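Local coordinates for transcriptional regulatory protein FixJ (Sinorhizobium meliloti, PDB 1DBW), which activates transcription of the nitrogen-fixation genes nifA and fixK once it is itself switched on by FixL, here as its receiver domain, at residues V52-M57 / I79-H84; S61-L66 / V91-A96. The protein carries 2 engineered substitutions. All coordinates share one frame; numbering follows the deposited sequence.

From the N terminus, 52-57 comes first, at the end of strand 49-54, followed by 61-66 at the start of helix 62-71, then 79-84 and 91-96. Contact 1 closes the loop of 21 residues that carries helix 62-71 and so ties the two strands of a beta-alpha-beta unit. Contact 2 closes a loop of 24 residues that carries strand 78-82 and joins helix 62-71 to helix 87-95. Because their segments alternate, the two closures cross. Their centres lie about 9 Å apart, and they meet where Val-80 packs on Ala-93 and Leu-55 on the backbone of Ser-61 and Gly-62, binding the parallel sheet to two helices on one face.

Contact 1 of 2, residues V52-M57 / I79-H84; sequences VTDLRM and IVITGH
Thr-53 is bracketed by Ile-79 and Ile-81 through two backbone hydrogen bonds: Thr-53 N donates to Ile-79 O at 2.9 Å, and Ile-81 N donates to Thr-53 O at 2.8 Å. The register, Val-52 beside Ile-79 and Thr-53 beside Val-80, and the 20° between the strand directions are the evidence for parallel pairing. A CA-H...O contact from Val-52 to Ile-79 O adds to it.

Side-chain packing splits by face. On the face of Val-52 and Ile-79, Val-52 CG1, anti to its backbone N (chi1 177°), meets Ile-81 CD1 at 3.7 Å. On the other face, the hydroxyl Thr-53 OG1 is in van der Waals contact with Val-80 CA at 3.4 Å, and Leu-65 and Leu-66 of helix 62-71 pack on this pair. Beyond the last bridge, Ile-81 CG2 packs 4.0 Å from Asp-54 CG.

Water extends the pairing where the strands end. Water 1 joins Thr-53 OG1, Leu-55 N and Ile-81 O, 2.9 Å from the last. Water 2 lies within bonding distance of Ile-81 O and, at 2.9 Å, of Asp-54 OD2, though it cannot serve every acceptor around it at once.

Arg-56 NH2 forms a salt bridge with Asp-54 OD1 at 3.2 Å, whose hydrogen bond is weak and strongly bent, while OD2 pairs with Lys-104. Lys-104, with weaker help from Arg-56, probably orients the carboxylate of Asp-54, a magnesium ligand and the predicted phosphorylation site, next to Asp-10, another ligand, consistent with a metal site at this strand end.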
ATOM      1  N   VAL A  52       0.873   0.369   1.395  1.00  7.73           N
ATOM      2  CA  VAL A  52       1.204   0.228  -0.035  1.00  8.15           C
ATOM      3  C   VAL A  52       0.875  -1.214  -0.367  1.00 14.33           C
ATOM      4  O   VAL A  52       1.454  -2.139   0.207  1.00 14.83           O
ATOM      5  CB  VAL A  52       2.649   0.509  -0.337  1.00 10.95           C
ATOM      6  CG1 VAL A  52       2.917   0.275  -1.834  1.00 10.86           C
ATOM      7  CG2 VAL A  52       2.990   1.988  -0.019  1.00 11.79           C
ATOM      8  N   THR A  53      -0.058  -1.416  -1.312  1.00 13.44           N
ATOM      9  CA  THR A  53      -0.401  -2.774  -1.687  1.00 17.04           C
ATOM     10  C   THR A  53       0.095  -3.132  -3.084  1.00 17.61           C
ATOM     11  O   THR A  53       0.242  -2.255  -3.932  1.00 16.07           O
ATOM     12  CB  THR A  53      -1.940  -2.982  -1.702  1.00 18.93           C
ATOM     13  OG1 THR A  53      -2.506  -2.251  -2.792  1.00 20.99           O
ATOM     14  CG2 THR A  53      -2.581  -2.484  -0.398  1.00 17.70           C
ATOM     15  N   ASP A  54       0.483  -4.391  -3.247  1.00 15.91           N
ATOM     16  CA  ASP A  54       0.850  -4.929  -4.563  1.00 23.15           C
ATOM     17  C   ASP A  54       0.330  -6.362  -4.487  1.00 23.48           C
ATOM     18  O   ASP A  54       1.082  -7.313  -4.192  1.00 23.67           O
ATOM     19  CB  ASP A  54       2.359  -4.904  -4.848  1.00 23.42           C
ATOM     20  CG  ASP A  54       2.692  -5.351  -6.286  1.00 30.71           C
ATOM     21  OD1 ASP A  54       3.883  -5.309  -6.656  1.00 31.46           O
ATOM     22  OD2 ASP A  54       1.765  -5.726  -7.051  1.00 30.54           O
ATOM     23  N   LEU A  55      -0.994  -6.467  -4.608  1.00 25.49           N
ATOM     24  CA  LEU A  55      -1.736  -7.728  -4.529  1.00 24.63           C
ATOM     25  C   LEU A  55      -2.231  -8.097  -5.926  1.00 31.68           C
ATOM     26  O   LEU A  55      -2.998  -7.352  -6.543  1.00 30.17           O
ATOM     27  CB  LEU A  55      -2.913  -7.571  -3.581  1.00 24.35           C
ATOM     28  CG  LEU A  55      -2.465  -7.243  -2.158  1.00 29.57           C
ATOM     29  CD1 LEU A  55      -3.630  -6.734  -1.319  1.00 30.10           C
ATOM     30  CD2 LEU A  55      -1.822  -8.477  -1.545  1.00 32.41           C
ATOM     31  N   ARG A  56      -1.769  -9.241  -6.416  1.00 37.70           N
ATOM     32  CA  ARG A  56      -2.119  -9.700  -7.757  1.00 44.21           C
ATOM     33  C   ARG A  56      -3.170 -10.783  -7.778  1.00 49.42           C
ATOM     34  O   ARG A  56      -3.952 -10.851  -8.727  1.00 50.58           O
ATOM     35  CB  ARG A  56      -0.871 -10.191  -8.483  1.00 44.40           C
ATOM     36  CG  ARG A  56       0.280  -9.207  -8.428  1.00 45.25           C
ATOM     37  CD  ARG A  56       1.601  -9.931  -8.520  1.00 50.58           C
ATOM     38  NE  ARG A  56       2.693  -9.119  -7.999  1.00 54.02           N
ATOM     39  CZ  ARG A  56       3.794  -8.820  -8.681  1.00 57.82           C
ATOM     40  NH1 ARG A  56       3.956  -9.264  -9.923  1.00 58.72           N
ATOM     41  NH2 ARG A  56       4.740  -8.076  -8.119  1.00 60.58           N
ATOM     42  N   MET A  57      -3.172 -11.653  -6.768  1.00 54.23           N
ATOM     43  CA  MET A  57      -4.184 -12.722  -6.721  1.00 59.27           C
ATOM     44  C   MET A  57      -5.563 -12.094  -6.443  1.00 62.16           C
ATOM     45  O   MET A  57      -5.809 -11.548  -5.348  1.00 62.43           O
ATOM     46  CB  MET A  57      -3.824 -13.772  -5.659  1.00 63.31           C
ATOM     47  CG  MET A  57      -4.979 -14.692  -5.276  1.00 69.34           C
ATOM     48  SD  MET A  57      -6.070 -15.085  -6.676  1.00 70.29           S
ATOM     49  CE  MET A  57      -5.323 -16.654  -7.245  1.00 74.05           C
ATOM     50  N   ILE A  79      -1.845   3.470  -1.071  1.00 11.53           N
ATOM     51  CA  ILE A  79      -1.378   3.540  -2.445  1.00  8.69           C
ATOM     52  C   ILE A  79      -1.563   2.113  -2.933  1.00 13.95           C
ATOM     53  O   ILE A  79      -1.064   1.155  -2.331  1.00 14.14           O
ATOM     54  CB  ILE A  79       0.110   3.878  -2.491  1.00 11.84           C
ATOM     55  CG1 ILE A  79       0.350   5.258  -1.868  1.00 14.61           C
ATOM     56  CG2 ILE A  79       0.609   3.851  -3.942  1.00 14.77           C
ATOM     57  CD1 ILE A  79      -0.628   6.315  -2.400  1.00 21.41           C
ATOM     58  N   VAL A  80      -2.268   1.950  -4.045  1.00 10.87           N
ATOM     59  CA  VAL A  80      -2.518   0.600  -4.564  1.00 13.78           C
ATOM     60  C   VAL A  80      -1.692   0.450  -5.830  1.00 12.53           C
ATOM     61  O   VAL A  80      -1.816   1.240  -6.713  1.00 12.08           O
ATOM     62  CB  VAL A  80      -4.035   0.407  -4.894  1.00 12.56           C
ATOM     63  CG1 VAL A  80      -4.260  -0.935  -5.585  1.00 16.40           C
ATOM     64  CG2 VAL A  80      -4.882   0.468  -3.570  1.00 15.70           C
ATOM     65  N   ILE A  81      -0.755  -0.490  -5.838  1.00 11.87           N
ATOM     66  CA  ILE A  81       0.066  -0.706  -7.021  1.00 13.50           C
ATOM     67  C   ILE A  81      -0.793  -1.602  -7.900  1.00 12.94           C
ATOM     68  O   ILE A  81      -1.248  -2.677  -7.459  1.00 16.54           O
ATOM     69  CB  ILE A  81       1.381  -1.389  -6.665  1.00 12.88           C
ATOM     70  CG1 ILE A  81       2.231  -0.410  -5.860  1.00  9.94           C
ATOM     71  CG2 ILE A  81       2.104  -1.781  -7.937  1.00 12.40           C
ATOM     72  CD1 ILE A  81       3.488  -1.055  -5.256  1.00 13.93           C
ATOM     73  N   THR A  82      -0.922  -1.194  -9.153  1.00 14.88           N
ATOM     74  CA  THR A  82      -1.787  -1.908 -10.082  1.00 17.44           C
ATOM     75  C   THR A  82      -1.042  -2.529 -11.270  1.00 18.36           C
ATOM     76  O   THR A  82       0.054  -2.093 -11.641  1.00 16.10           O
ATOM     77  CB  THR A  82      -2.929  -0.957 -10.573  1.00 14.98           C
ATOM     78  OG1 THR A  82      -2.353   0.183 -11.216  1.00 18.08           O
ATOM     79  CG2 THR A  82      -3.765  -0.434  -9.368  1.00 16.82           C
ATOM     80  N   GLY A  83      -1.671  -3.537 -11.871  1.00 17.67           N
ATOM     81  CA  GLY A  83      -1.067  -4.223 -12.994  1.00 19.15           C
ATOM     82  C   GLY A  83      -0.829  -3.362 -14.214  1.00 18.08           C
ATOM     83  O   GLY A  83      -1.567  -2.393 -14.472  1.00 17.39           O
ATOM     84  N   HIS A  84       0.224  -3.704 -14.961  1.00 18.32           N
ATOM     85  CA  HIS A  84       0.547  -2.973 -16.175  1.00 20.27           C
ATOM     86  C   HIS A  84      -0.677  -3.070 -17.099  1.00 20.44           C
ATOM     87  O   HIS A  84      -1.189  -4.180 -17.325  1.00 20.72           O
ATOM     88  CB  HIS A  84       1.764  -3.579 -16.874  1.00 24.55           C
ATOM     89  CG  HIS A  84       2.164  -2.840 -18.111  1.00 32.15           C
ATOM     90  ND1 HIS A  84       2.501  -1.502 -18.101  1.00 35.76           N
ATOM     91  CD2 HIS A  84       2.238  -3.238 -19.407  1.00 33.79           C
ATOM     92  CE1 HIS A  84       2.766  -1.108 -19.336  1.00 35.46           C
ATOM     93  NE2 HIS A  84       2.612  -2.141 -20.145  1.00 35.19           N
TER
HETATM   94  O   HOH W   1      -2.395  -3.931  -5.164  1.00 20.79           O
HETATM   95  O   HOH W   2      -0.774  -5.324  -8.316  1.00 34.83           O

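Contact 2 of 2, residues S61-L66 / V91-A96; sequences SGVELL and VEAMKA
Glu-64 OE1 accepts twice from Ser-61, at the start of the helix whose Val-63 and Leu-66 reach Ala-93 and Ala-96. Ser-61 N donates to Glu-64 OE1 at 3.0 Å, approaching from above the carboxylate plane (78° out of it), and Ser-61 OG adds a weak bond to Glu-64 OE1 at 3.4 Å. In return Glu-64 N donates weakly to Ser-61 OG at 3.5 Å. This reciprocal pair is a capping box at the N terminus of helix 62-71, Ser-61 being the N-cap.

Across the contact the side chains meet by van der Waals packing. Val-63 CG1, anti to its backbone N (chi1 171°), meets Ala-96 CB at 4.1 Å. Its other methyl, CG2, presses on the backbone of the facing helix, 3.6 Å from Ala-93 N, and rests against Glu-92 CB at 3.8 Å. Leu-66 CD1 comes up to Ala-96 CB at 3.9 Å, touching the same methyl as Val-63.

The helix segments run nearly parallel, 12° apart, with their axes 9.2 Å from each other. Leu-66 and Ala-93 both also touch Val-80 of strand 78-82, which seats the two helices on the same face of the sheet, as in the doubly wound, CheY-like receiver fold.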
ATOM      1  N   SER A  61      -7.565  -8.435  -3.724  1.00 33.38           N
ATOM      2  CA  SER A  61      -6.803  -7.384  -4.354  1.00 34.33           C
ATOM      3  C   SER A  61      -6.746  -6.259  -3.339  1.00 31.20           C
ATOM      4  O   SER A  61      -7.411  -6.317  -2.299  1.00 28.25           O
ATOM      5  CB  SER A  61      -7.539  -6.867  -5.586  1.00 37.66           C
ATOM      6  OG  SER A  61      -8.719  -6.182  -5.184  1.00 41.72           O
ATOM      7  N   GLY A  62      -5.977  -5.223  -3.664  1.00 30.73           N
ATOM      8  CA  GLY A  62      -5.879  -4.072  -2.790  1.00 28.33           C
ATOM      9  C   GLY A  62      -7.260  -3.505  -2.527  1.00 28.13           C
ATOM     10  O   GLY A  62      -7.575  -3.119  -1.404  1.00 27.83           O
ATOM     11  N   VAL A  63      -8.110  -3.502  -3.552  1.00 27.80           N
ATOM     12  CA  VAL A  63      -9.473  -2.993  -3.404  1.00 27.41           C
ATOM     13  C   VAL A  63     -10.266  -3.707  -2.297  1.00 26.99           C
ATOM     14  O   VAL A  63     -10.959  -3.061  -1.501  1.00 28.34           O
ATOM     15  CB  VAL A  63     -10.233  -3.058  -4.760  1.00 29.69           C
ATOM     16  CG1 VAL A  63     -11.707  -2.747  -4.565  1.00 31.63           C
ATOM     17  CG2 VAL A  63      -9.623  -2.075  -5.733  1.00 29.78           C
ATOM     18  N   GLU A  64     -10.180  -5.037  -2.244  1.00 25.56           N
ATOM     19  CA  GLU A  64     -10.876  -5.813  -1.217  1.00 25.42           C
ATOM     20  C   GLU A  64     -10.260  -5.509   0.152  1.00 21.79           C
ATOM     21  O   GLU A  64     -10.962  -5.413   1.159  1.00 20.59           O
ATOM     22  CB  GLU A  64     -10.754  -7.306  -1.516  1.00 32.57           C
ATOM     23  CG  GLU A  64     -11.451  -7.730  -2.805  1.00 39.70           C
ATOM     24  CD  GLU A  64     -10.954  -9.070  -3.323  1.00 46.71           C
ATOM     25  OE1 GLU A  64     -10.390  -9.100  -4.442  1.00 50.29           O
ATOM     26  OE2 GLU A  64     -11.113 -10.090  -2.609  1.00 49.01           O
ATOM     27  N   LEU A  65      -8.944  -5.330   0.180  1.00 19.72           N
ATOM     28  CA  LEU A  65      -8.285  -5.016   1.435  1.00 18.14           C
ATOM     29  C   LEU A  65      -8.805  -3.656   1.945  1.00 17.07           C
ATOM     30  O   LEU A  65      -9.118  -3.525   3.134  1.00 16.76           O
ATOM     31  CB  LEU A  65      -6.759  -5.018   1.252  1.00 21.32           C
ATOM     32  CG  LEU A  65      -5.945  -4.592   2.486  1.00 16.83           C
ATOM     33  CD1 LEU A  65      -6.280  -5.478   3.666  1.00 21.27           C
ATOM     34  CD2 LEU A  65      -4.451  -4.662   2.157  1.00 23.37           C
ATOM     35  N   LEU A  66      -8.909  -2.662   1.056  1.00 18.18           N
ATOM     36  CA  LEU A  66      -9.423  -1.336   1.423  1.00 20.75           C
ATOM     37  C   LEU A  66     -10.842  -1.421   1.938  1.00 23.13           C
ATOM     38  O   LEU A  66     -11.202  -0.778   2.933  1.00 18.71           O
ATOM     39  CB  LEU A  66      -9.374  -0.367   0.240  1.00 22.47           C
ATOM     40  CG  LEU A  66      -7.984  -0.088  -0.335  1.00 25.92           C
ATOM     41  CD1 LEU A  66      -8.064   1.010  -1.363  1.00 28.32           C
ATOM     42  CD2 LEU A  66      -7.021   0.302   0.793  1.00 29.40           C
ATOM     43  N   VAL A  91      -9.101   2.075 -11.553  1.00 17.30           N
ATOM     44  CA  VAL A  91     -10.347   2.804 -11.358  1.00 15.62           C
ATOM     45  C   VAL A  91     -11.007   2.386 -10.043  1.00 15.43           C
ATOM     46  O   VAL A  91     -11.396   3.241  -9.252  1.00 16.41           O
ATOM     47  CB  VAL A  91     -11.303   2.570 -12.586  1.00 18.18           C
ATOM     48  CG1 VAL A  91     -12.663   3.179 -12.356  1.00 16.83           C
ATOM     49  CG2 VAL A  91     -10.643   3.150 -13.850  1.00 14.67           C
ATOM     50  N   GLU A  92     -11.010   1.084  -9.781  1.00 14.03           N
ATOM     51  CA  GLU A  92     -11.621   0.529  -8.580  1.00 18.45           C
ATOM     52  C   GLU A  92     -10.865   0.909  -7.313  1.00 20.55           C
ATOM     53  O   GLU A  92     -11.479   1.146  -6.285  1.00 21.95           O
ATOM     54  CB  GLU A  92     -11.792  -0.979  -8.707  1.00 20.46           C
ATOM     55  CG  GLU A  92     -12.883  -1.367  -9.722  1.00 28.14           C
ATOM     56  CD  GLU A  92     -14.236  -0.670  -9.464  1.00 34.42           C
ATOM     57  OE1 GLU A  92     -14.849  -0.156 -10.432  1.00 31.61           O
ATOM     58  OE2 GLU A  92     -14.682  -0.626  -8.290  1.00 38.24           O
ATOM     59  N   ALA A  93      -9.555   1.068  -7.440  1.00 19.57           N
ATOM     60  CA  ALA A  93      -8.713   1.451  -6.314  1.00 20.75           C
ATOM     61  C   ALA A  93      -9.055   2.867  -5.881  1.00 20.76           C
ATOM     62  O   ALA A  93      -9.230   3.123  -4.678  1.00 20.19           O
ATOM     63  CB  ALA A  93      -7.233   1.341  -6.689  1.00 18.94           C
ATOM     64  N   MET A  94      -9.231   3.770  -6.855  1.00 16.25           N
ATOM     65  CA  MET A  94      -9.571   5.148  -6.546  1.00 19.31           C
ATOM     66  C   MET A  94     -10.977   5.241  -5.989  1.00 20.57           C
ATOM     67  O   MET A  94     -11.221   6.034  -5.089  1.00 20.99           O
ATOM     68  CB  MET A  94      -9.412   6.074  -7.754  1.00 18.40           C
ATOM     69  CG  MET A  94      -8.012   6.133  -8.285  1.00 16.48           C
ATOM     70  SD  MET A  94      -6.799   6.422  -6.925  1.00 19.83           S
ATOM     71  CE  MET A  94      -7.100   8.064  -6.638  1.00 21.93           C
ATOM     72  N   LYS A  95     -11.898   4.452  -6.555  1.00 20.64           N
ATOM     73  CA  LYS A  95     -13.282   4.412  -6.085  1.00 25.21           C
ATOM     74  C   LYS A  95     -13.354   3.907  -4.637  1.00 22.50           C
ATOM     75  O   LYS A  95     -14.152   4.391  -3.839  1.00 24.84           O
ATOM     76  CB  LYS A  95     -14.136   3.506  -6.982  1.00 26.38           C
ATOM     77  CG  LYS A  95     -15.591   3.431  -6.525  1.00 33.32           C
ATOM     78  CD  LYS A  95     -16.531   3.044  -7.660  1.00 35.74           C
ATOM     79  CE  LYS A  95     -17.989   3.285  -7.255  1.00 41.80           C
ATOM     80  NZ  LYS A  95     -18.920   3.268  -8.436  1.00 44.27           N
ATOM     81  N   ALA A  96     -12.454   2.989  -4.301  1.00 21.61           N
ATOM     82  CA  ALA A  96     -12.365   2.386  -2.963  1.00 22.91           C
ATOM     83  C   ALA A  96     -11.708   3.297  -1.918  1.00 22.91           C
ATOM     84  O   ALA A  96     -11.638   2.938  -0.732  1.00 26.82           O
ATOM     85  CB  ALA A  96     -11.617   1.056  -3.041  1.00 24.05           C
TER